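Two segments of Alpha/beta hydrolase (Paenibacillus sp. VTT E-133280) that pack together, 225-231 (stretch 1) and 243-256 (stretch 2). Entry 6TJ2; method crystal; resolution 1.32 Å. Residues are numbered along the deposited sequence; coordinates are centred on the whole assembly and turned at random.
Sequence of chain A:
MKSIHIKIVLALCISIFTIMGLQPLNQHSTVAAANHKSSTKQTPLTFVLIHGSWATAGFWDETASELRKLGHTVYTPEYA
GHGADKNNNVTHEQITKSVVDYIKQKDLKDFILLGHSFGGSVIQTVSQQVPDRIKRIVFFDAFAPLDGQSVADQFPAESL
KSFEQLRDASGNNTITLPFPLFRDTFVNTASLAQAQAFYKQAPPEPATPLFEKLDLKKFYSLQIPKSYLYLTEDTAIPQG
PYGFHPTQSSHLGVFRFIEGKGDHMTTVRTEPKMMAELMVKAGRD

Stretch 1, residues 225-231: PKSYLYL
Stretch 2 243-256: GFHPTQSSHLGVFR

What ties the two stretches together most firmly? Two backbone hydrogen bonds do, both made by Arg256, the strand residue that closes the second stretch. Its N donates to Lys226 O at 3.0 Å (164° at the hydrogen), and its O accepts from Tyr228 N at 2.8 Å (163°). One residue thus bonds to the neighbours on both sides of Ser227, the pattern of a parallel bridge, and the CA atoms of Ser227 and Arg256 lie 4.3 Å apart. Strand 226-231 is extended throughout, with phi from -103° to -131° and psi from 117° to 156°; Arg256 joins it at -93/115, after Phe255 at -155/165. The same two carbonyls also receive longer, more bent CA-H...O contacts: Ser227 CA lies 3.1 Å from Arg256 O, and Phe255 CA 3.3 Å from Lys226 O.

Where does water complete the polar links? Water 1 extends the bridge by one step, accepting from Lys226 N at 3.0 Å and donating to Val254 O at 2.8 Å. Water 2 serves the other end, 2.8 Å from Tyr230 OH and accepting from His245 N at 3.1 Å, so it joins the tyrosine hydroxyl to the start of the helix.

How does the helix lie against the strand? The helix that begins at Phe244 runs nearly antiparallel to the strand, at 161°, with the axes 9.2 Å apart at closest. Gly243 is its N-cap, and the first turn is wide: Gln248 N bonds to Gly243 O at 3.1 Å and Ser249 N to Phe244 O at 3.0 Å. Within it, His245 has phi/psi of -144/128 and precedes a cis peptide bond to Pro246 (-87/0). A type I turn from Ser250 to Gly253 follows; Gly253, at 82/-118, leaves helical geometry with positive phi, and the chain then extends toward the bridge.

Which side chains fill the space between them? Tyr228 and Tyr230, both chi1 t, point toward the helix, whereas Leu229 between them points away. His245 CB sits 3.5 Å from the centroid of the Tyr230 ring, 9° off its normal, and Ser249 CB sits 3.6 Å from that of Tyr228, 22° off. One face of each ring therefore carries a methylene from the helix segment. His245 (t) and Ser249 (p) are themselves joined by a 2.6 Å hydrogen bond between His245 ND1 and Ser249 OG. Phe244 (m) places its CB 3.3 Å from Tyr228 OH and 4.0 Å from Tyr230 CE2, though the end of its side chain leads away.

What packs around the bridge itself? Leu252 (m, t) brings CD1 to the edge of the Tyr228 ring, 4.0 Å from Tyr228 CD2, while Phe255 (p) sets CD1 3.7 Å from Tyr228 CB. Lys226 (m, t, m, m) reaches alongside the turn, its CE 3.6 Å from Leu252 O. On the sheet face shared by Ser227 (m) and Arg256 (t, t, m), Ser227 OG lies over the guanidinium and 3.6 Å from Arg256 CB.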

ATOM      1  N   PRO A 225      -3.948 -23.906  -7.775  1.00 15.64           N
ATOM      2  CA  PRO A 225      -3.410 -22.816  -6.980  1.00 14.68           C
ATOM      3  C   PRO A 225      -3.259 -21.520  -7.793  1.00 13.76           C
ATOM      4  O   PRO A 225      -3.036 -21.561  -9.019  1.00 13.74           O
ATOM      5  CB  PRO A 225      -2.018 -23.286  -6.562  1.00 17.94           C
ATOM      6  CG  PRO A 225      -1.910 -24.731  -6.893  1.00 21.32           C
ATOM      7  CD  PRO A 225      -3.025 -25.028  -7.851  1.00 17.30           C
ATOM      8  N   LYS A 226      -3.517 -20.399  -7.140  1.00 13.15           N
ATOM      9  CA  LYS A 226      -3.437 -19.067  -7.755  1.00 11.87           C
ATOM     10  C   LYS A 226      -2.456 -18.191  -7.021  1.00 12.97           C
ATOM     11  O   LYS A 226      -2.318 -18.293  -5.784  1.00 12.08           O
ATOM     12  CB  LYS A 226      -4.807 -18.403  -7.724  1.00 14.65           C
ATOM     13  CG  LYS A 226      -5.873 -19.142  -8.548  1.00 18.11           C
ATOM     14  CD  LYS A 226      -7.303 -18.815  -8.163  1.00 23.01           C
ATOM     15  CE  LYS A 226      -7.784 -19.765  -7.089  1.00 27.36           C
ATOM     16  NZ  LYS A 226      -8.257 -21.012  -7.746  1.00 30.18           N
ATOM     17  N   SER A 227      -1.855 -17.272  -7.758  1.00 11.18           N
ATOM     18  CA  SER A 227      -1.048 -16.165  -7.231  1.00 11.13           C
ATOM     19  C   SER A 227      -1.474 -14.868  -7.855  1.00 10.99           C
ATOM     20  O   SER A 227      -2.018 -14.858  -8.992  1.00 10.95           O
ATOM     21  CB  SER A 227       0.422 -16.369  -7.499  1.00 11.80           C
ATOM     22  OG  SER A 227       0.864 -17.603  -6.965  1.00 11.98           O
ATOM     23  N   TYR A 228      -1.214 -13.786  -7.154  1.00  9.95           N
ATOM     24  CA  TYR A 228      -1.406 -12.434  -7.682  1.00  9.35           C
ATOM     25  C   TYR A 228      -0.123 -11.691  -7.470  1.00 10.65           C
ATOM     26  O   TYR A 228       0.335 -11.529  -6.313  1.00 10.79           O
ATOM     27  CB  TYR A 228      -2.585 -11.708  -7.028  1.00 10.34           C
ATOM     28  CG  TYR A 228      -3.120 -10.560  -7.861  1.00  9.61           C
ATOM     29  CD1 TYR A 228      -2.461  -9.341  -7.936  1.00  9.54           C
ATOM     30  CD2 TYR A 228      -4.277 -10.707  -8.632  1.00  9.58           C
ATOM     31  CE1 TYR A 228      -2.878  -8.327  -8.761  1.00  9.91           C
ATOM     32  CE2 TYR A 228      -4.710  -9.679  -9.463  1.00 10.02           C
ATOM     33  CZ  TYR A 228      -3.986  -8.524  -9.559  1.00  9.35           C
ATOM     34  OH  TYR A 228      -4.417  -7.523 -10.408  1.00 11.23           O
ATOM     35  N   LEU A 229       0.481 -11.235  -8.568  1.00 10.63           N
ATOM     36  CA  LEU A 229       1.702 -10.425  -8.597  1.00  9.87           C
ATOM     37  C   LEU A 229       1.298  -8.982  -8.869  1.00 10.09           C
ATOM     38  O   LEU A 229       0.711  -8.708  -9.908  1.00 10.43           O
ATOM     39  CB  LEU A 229       2.657 -11.012  -9.663  1.00 10.98           C
ATOM     40  CG  LEU A 229       3.917 -10.171  -9.906  1.00 13.42           C
ATOM     41  CD1 LEU A 229       4.741  -9.887  -8.645  1.00 15.15           C
ATOM     42  CD2 LEU A 229       4.794 -10.812 -10.996  1.00 13.28           C
ATOM     43  N   TYR A 230       1.562  -8.092  -7.914  1.00  9.86           N
ATOM     44  CA  TYR A 230       1.116  -6.704  -7.932  1.00  9.78           C
ATOM     45  C   TYR A 230       2.270  -5.764  -7.885  1.00 10.03           C
ATOM     46  O   TYR A 230       3.106  -5.911  -6.967  1.00 10.89           O
ATOM     47  CB  TYR A 230       0.183  -6.459  -6.743  1.00  9.75           C
ATOM     48  CG  TYR A 230      -0.310  -5.048  -6.613  1.00 10.02           C
ATOM     49  CD1 TYR A 230      -0.064  -4.358  -5.452  1.00  9.75           C
ATOM     50  CD2 TYR A 230      -0.976  -4.400  -7.641  1.00 10.22           C
ATOM     51  CE1 TYR A 230      -0.563  -3.088  -5.269  1.00 10.82           C
ATOM     52  CE2 TYR A 230      -1.406  -3.092  -7.489  1.00 10.57           C
ATOM     53  CZ  TYR A 230      -1.211  -2.452  -6.301  1.00 10.57           C
ATOM     54  OH  TYR A 230      -1.723  -1.155  -6.186  1.00 11.89           O
ATOM     55  N   LEU A 231       2.322  -4.804  -8.776  1.00  9.20           N
ATOM     56  CA  LEU A 231       3.295  -3.713  -8.734  1.00  9.48           C
ATOM     57  C   LEU A 231       2.614  -2.450  -8.213  1.00  9.30           C
ATOM     58  O   LEU A 231       1.561  -2.068  -8.694  1.00 10.19           O
ATOM     59  CB  LEU A 231       3.948  -3.466 -10.086  1.00 10.66           C
ATOM     60  CG  LEU A 231       4.537  -4.685 -10.782  1.00 11.35           C
ATOM     61  CD1 LEU A 231       5.156  -4.289 -12.116  1.00 11.42           C
ATOM     62  CD2 LEU A 231       5.594  -5.364  -9.905  1.00 11.45           C
ATOM     63  N   GLY A 243      -9.270  -0.842  -7.740  1.00 11.01           N
ATOM     64  CA  GLY A 243      -7.882  -1.115  -8.140  1.00 10.85           C
ATOM     65  C   GLY A 243      -7.534  -2.583  -8.284  1.00 10.48           C
ATOM     66  O   GLY A 243      -8.236  -3.495  -7.868  1.00 11.87           O
ATOM     67  N   PHE A 244      -6.389  -2.890  -8.896  1.00 10.34           N
ATOM     68  CA  PHE A 244      -5.882  -4.267  -9.034  1.00 10.95           C
ATOM     69  C   PHE A 244      -5.713  -4.946  -7.697  1.00 10.32           C
ATOM     70  O   PHE A 244      -6.072  -6.117  -7.598  1.00 11.15           O
ATOM     71  CB  PHE A 244      -4.529  -4.295  -9.765  1.00 10.58           C
ATOM     72  CG  PHE A 244      -4.625  -4.056 -11.262  1.00 10.53           C
ATOM     73  CD1 PHE A 244      -5.462  -4.823 -12.027  1.00 10.23           C
ATOM     74  CD2 PHE A 244      -3.863  -3.069 -11.882  1.00 10.84           C
ATOM     75  CE1 PHE A 244      -5.572  -4.633 -13.386  1.00 11.14           C
ATOM     76  CE2 PHE A 244      -3.972  -2.890 -13.263  1.00 11.87           C
ATOM     77  CZ  PHE A 244      -4.804  -3.667 -13.996  1.00 11.18           C
ATOM     78  N   HIS A 245      -5.230  -4.261  -6.681  1.00  9.93           N
ATOM     79  CA  HIS A 245      -5.002  -4.916  -5.366  1.00 10.89           C
ATOM     80  C   HIS A 245      -5.328  -3.912  -4.288  1.00 11.14           C
ATOM     81  O   HIS A 245      -4.770  -2.798  -4.309  1.00 11.22           O
ATOM     82  CB  HIS A 245      -3.566  -5.426  -5.227  1.00 10.82           C
ATOM     83  CG  HIS A 245      -3.323  -6.059  -3.894  1.00 10.11           C
ATOM     84  ND1 HIS A 245      -3.821  -7.294  -3.561  1.00 11.44           N
ATOM     85  CD2 HIS A 245      -2.719  -5.531  -2.806  1.00 11.22           C
ATOM     86  CE1 HIS A 245      -3.479  -7.511  -2.287  1.00 12.21           C
ATOM     87  NE2 HIS A 245      -2.832  -6.489  -1.832  1.00 12.03           N
ATOM     88  N   PRO A 246      -6.180  -4.228  -3.286  1.00 11.20           N
ATOM     89  CA  PRO A 246      -6.742  -5.552  -3.058  1.00 10.96           C
ATOM     90  C   PRO A 246      -8.038  -5.892  -3.801  1.00 10.72           C
ATOM     91  O   PRO A 246      -8.525  -7.022  -3.663  1.00 12.70           O
ATOM     92  CB  PRO A 246      -7.071  -5.541  -1.551  1.00 13.12           C
ATOM     93  CG  PRO A 246      -7.297  -4.083  -1.246  1.00 14.34           C
ATOM     94  CD  PRO A 246      -6.367  -3.317  -2.138  1.00 12.69           C
ATOM     95  N   THR A 247      -8.604  -5.019  -4.610  1.00 11.33           N
ATOM     96  CA  THR A 247      -9.928  -5.308  -5.191  1.00 11.47           C
ATOM     97  C   THR A 247      -9.903  -6.450  -6.196  1.00 10.97           C
ATOM     98  O   THR A 247     -10.576  -7.494  -5.955  1.00 12.23           O
ATOM     99  CB  THR A 247     -10.620  -4.078  -5.755  1.00 12.16           C
ATOM    100  OG1 THR A 247     -10.853  -3.179  -4.669  1.00 14.08           O
ATOM    101  CG2 THR A 247     -11.941  -4.435  -6.427  1.00 13.08           C
ATOM    102  N   GLN A 248      -9.164  -6.362  -7.283  1.00 11.36           N
ATOM    103  CA  GLN A 248      -9.187  -7.471  -8.282  1.00 11.92           C
ATOM    104  C   GLN A 248      -8.616  -8.743  -7.644  1.00 11.00           C
ATOM    105  O   GLN A 248      -9.236  -9.842  -7.834  1.00 13.12           O
ATOM    106  CB  GLN A 248      -8.449  -7.123  -9.564  1.00 11.99           C
ATOM    107  CG  GLN A 248      -9.157  -6.071 -10.418  1.00 12.40           C
ATOM    108  CD  GLN A 248     -10.510  -6.527 -10.914  1.00 12.97           C
ATOM    109  OE1 GLN A 248     -11.589  -5.952 -10.620  1.00 13.93           O
ATOM    110  NE2 GLN A 248     -10.536  -7.600 -11.642  1.00 12.38           N
ATOM    111  N   SER A 249      -7.534  -8.656  -6.913  1.00 11.41           N
ATOM    112  CA  SER A 249      -6.907  -9.856  -6.341  1.00 12.24           C
ATOM    113  C   SER A 249      -7.884 -10.547  -5.419  1.00 13.20           C
ATOM    114  O   SER A 249      -7.908 -11.778  -5.381  1.00 13.23           O
ATOM    115  CB  SER A 249      -5.597  -9.540  -5.669  1.00 12.64           C
ATOM    116  OG  SER A 249      -5.828  -8.692  -4.554  1.00 12.13           O
ATOM    117  N   SER A 250      -8.707  -9.816  -4.670  1.00 12.96           N
ATOM    118  CA  SER A 250      -9.643 -10.459  -3.713  1.00 13.59           C
ATOM    119  C   SER A 250     -10.627 -11.347  -4.445  1.00 15.27           C
ATOM    120  O   SER A 250     -11.210 -12.271  -3.786  1.00 16.07           O
ATOM    121  CB  SER A 250     -10.361  -9.432  -2.887  1.00 16.10           C
ATOM    122  OG  SER A 250     -11.303  -8.724  -3.666  1.00 18.23           O
ATOM    123  N   HIS A 251     -10.909 -11.159  -5.724  1.00 13.92           N
ATOM    124  CA  HIS A 251     -11.851 -12.024  -6.458  1.00 15.18           C
ATOM    125  C   HIS A 251     -11.333 -13.444  -6.515  1.00 15.12           C
ATOM    126  O   HIS A 251     -12.170 -14.369  -6.708  1.00 16.96           O
ATOM    127  CB  HIS A 251     -12.061 -11.519  -7.885  1.00 13.99           C
ATOM    128  CG  HIS A 251     -12.714 -10.197  -7.994  1.00 15.11           C
ATOM    129  ND1 HIS A 251     -12.935  -9.613  -9.195  1.00 15.87           N
ATOM    130  CD2 HIS A 251     -13.242  -9.365  -7.050  1.00 15.74           C
ATOM    131  CE1 HIS A 251     -13.585  -8.457  -8.996  1.00 16.61           C
ATOM    132  NE2 HIS A 251     -13.764  -8.277  -7.660  1.00 16.18           N
ATOM    133  N   LEU A 252     -10.040 -13.705  -6.320  1.00 15.18           N
ATOM    134  CA  LEU A 252      -9.443 -15.062  -6.411  1.00 16.12           C
ATOM    135  C   LEU A 252      -9.773 -15.922  -5.204  1.00 19.42           C
ATOM    136  O   LEU A 252      -9.619 -17.166  -5.348  1.00 22.26           O
ATOM    137  CB  LEU A 252      -7.929 -14.936  -6.584  1.00 14.32           C
ATOM    138  CG  LEU A 252      -7.493 -14.209  -7.868  1.00 15.06           C
ATOM    139  CD1 LEU A 252      -5.989 -14.284  -7.941  1.00 14.88           C
ATOM    140  CD2 LEU A 252      -8.184 -14.802  -9.111  1.00 17.36           C
ATOM    141  N   GLY A 253     -10.167 -15.322  -4.095  1.00 18.59           N
ATOM    142  CA  GLY A 253     -10.364 -16.081  -2.852  1.00 20.61           C
ATOM    143  C   GLY A 253      -9.008 -16.256  -2.178  1.00 20.49           C
ATOM    144  O   GLY A 253      -8.374 -15.259  -1.813  1.00 25.76           O
ATOM    145  N   VAL A 254      -8.562 -17.484  -2.008  1.00 18.61           N
ATOM    146  CA  VAL A 254      -7.251 -17.796  -1.412  1.00 18.13           C
ATOM    147  C   VAL A 254      -6.228 -17.752  -2.548  1.00 16.28           C
ATOM    148  O   VAL A 254      -6.439 -18.408  -3.573  1.00 17.16           O
ATOM    149  CB  VAL A 254      -7.258 -19.130  -0.661  1.00 20.30           C
ATOM    150  CG1 VAL A 254      -5.856 -19.524  -0.201  1.00 22.73           C
ATOM    151  CG2 VAL A 254      -8.210 -19.079   0.529  1.00 26.09           C
ATOM    152  N   PHE A 255      -5.177 -16.993  -2.351  1.00 13.36           N
ATOM    153  CA  PHE A 255      -4.107 -16.890  -3.368  1.00 13.06           C
ATOM    154  C   PHE A 255      -2.817 -16.491  -2.688  1.00 11.62           C
ATOM    155  O   PHE A 255      -2.812 -15.950  -1.555  1.00 12.52           O
ATOM    156  CB  PHE A 255      -4.504 -15.891  -4.479  1.00 12.85           C
ATOM    157  CG  PHE A 255      -4.621 -14.482  -3.978  1.00 11.85           C
ATOM    158  CD1 PHE A 255      -3.562 -13.620  -4.063  1.00 11.07           C
ATOM    159  CD2 PHE A 255      -5.764 -14.016  -3.379  1.00 13.55           C
ATOM    160  CE1 PHE A 255      -3.639 -12.332  -3.556  1.00 12.88           C
ATOM    161  CE2 PHE A 255      -5.864 -12.715  -2.927  1.00 12.83           C
ATOM    162  CZ  PHE A 255      -4.815 -11.858  -3.027  1.00 12.99           C
ATOM    163  N   ARG A 256      -1.722 -16.652  -3.394  1.00 10.80           N
ATOM    164  CA  ARG A 256      -0.405 -16.192  -2.947  1.00 10.52           C
ATOM    165  C   ARG A 256      -0.123 -14.801  -3.473  1.00 10.62           C
ATOM    166  O   ARG A 256      -0.084 -14.584  -4.696  1.00 11.10           O
ATOM    167  CB  ARG A 256       0.714 -17.110  -3.433  1.00 11.14           C
ATOM    168  CG  ARG A 256       2.101 -16.742  -2.906  1.00 10.84           C
ATOM    169  CD  ARG A 256       3.242 -17.406  -3.684  1.00 11.60           C
ATOM    170  NE  ARG A 256       3.093 -18.835  -3.555  1.00 11.51           N
ATOM    171  CZ  ARG A 256       3.723 -19.714  -4.346  1.00 11.52           C
ATOM    172  NH1 ARG A 256       4.614 -19.289  -5.215  1.00 12.41           N
ATOM    173  NH2 ARG A 256       3.428 -20.986  -4.248  1.00 12.12           N
TER
HETATM  174  O   HOH W   1      -4.995 -20.579  -4.562  1.00 16.31           O
HETATM  175  O   HOH W   2      -4.408  -1.256  -7.014  1.00 11.33           O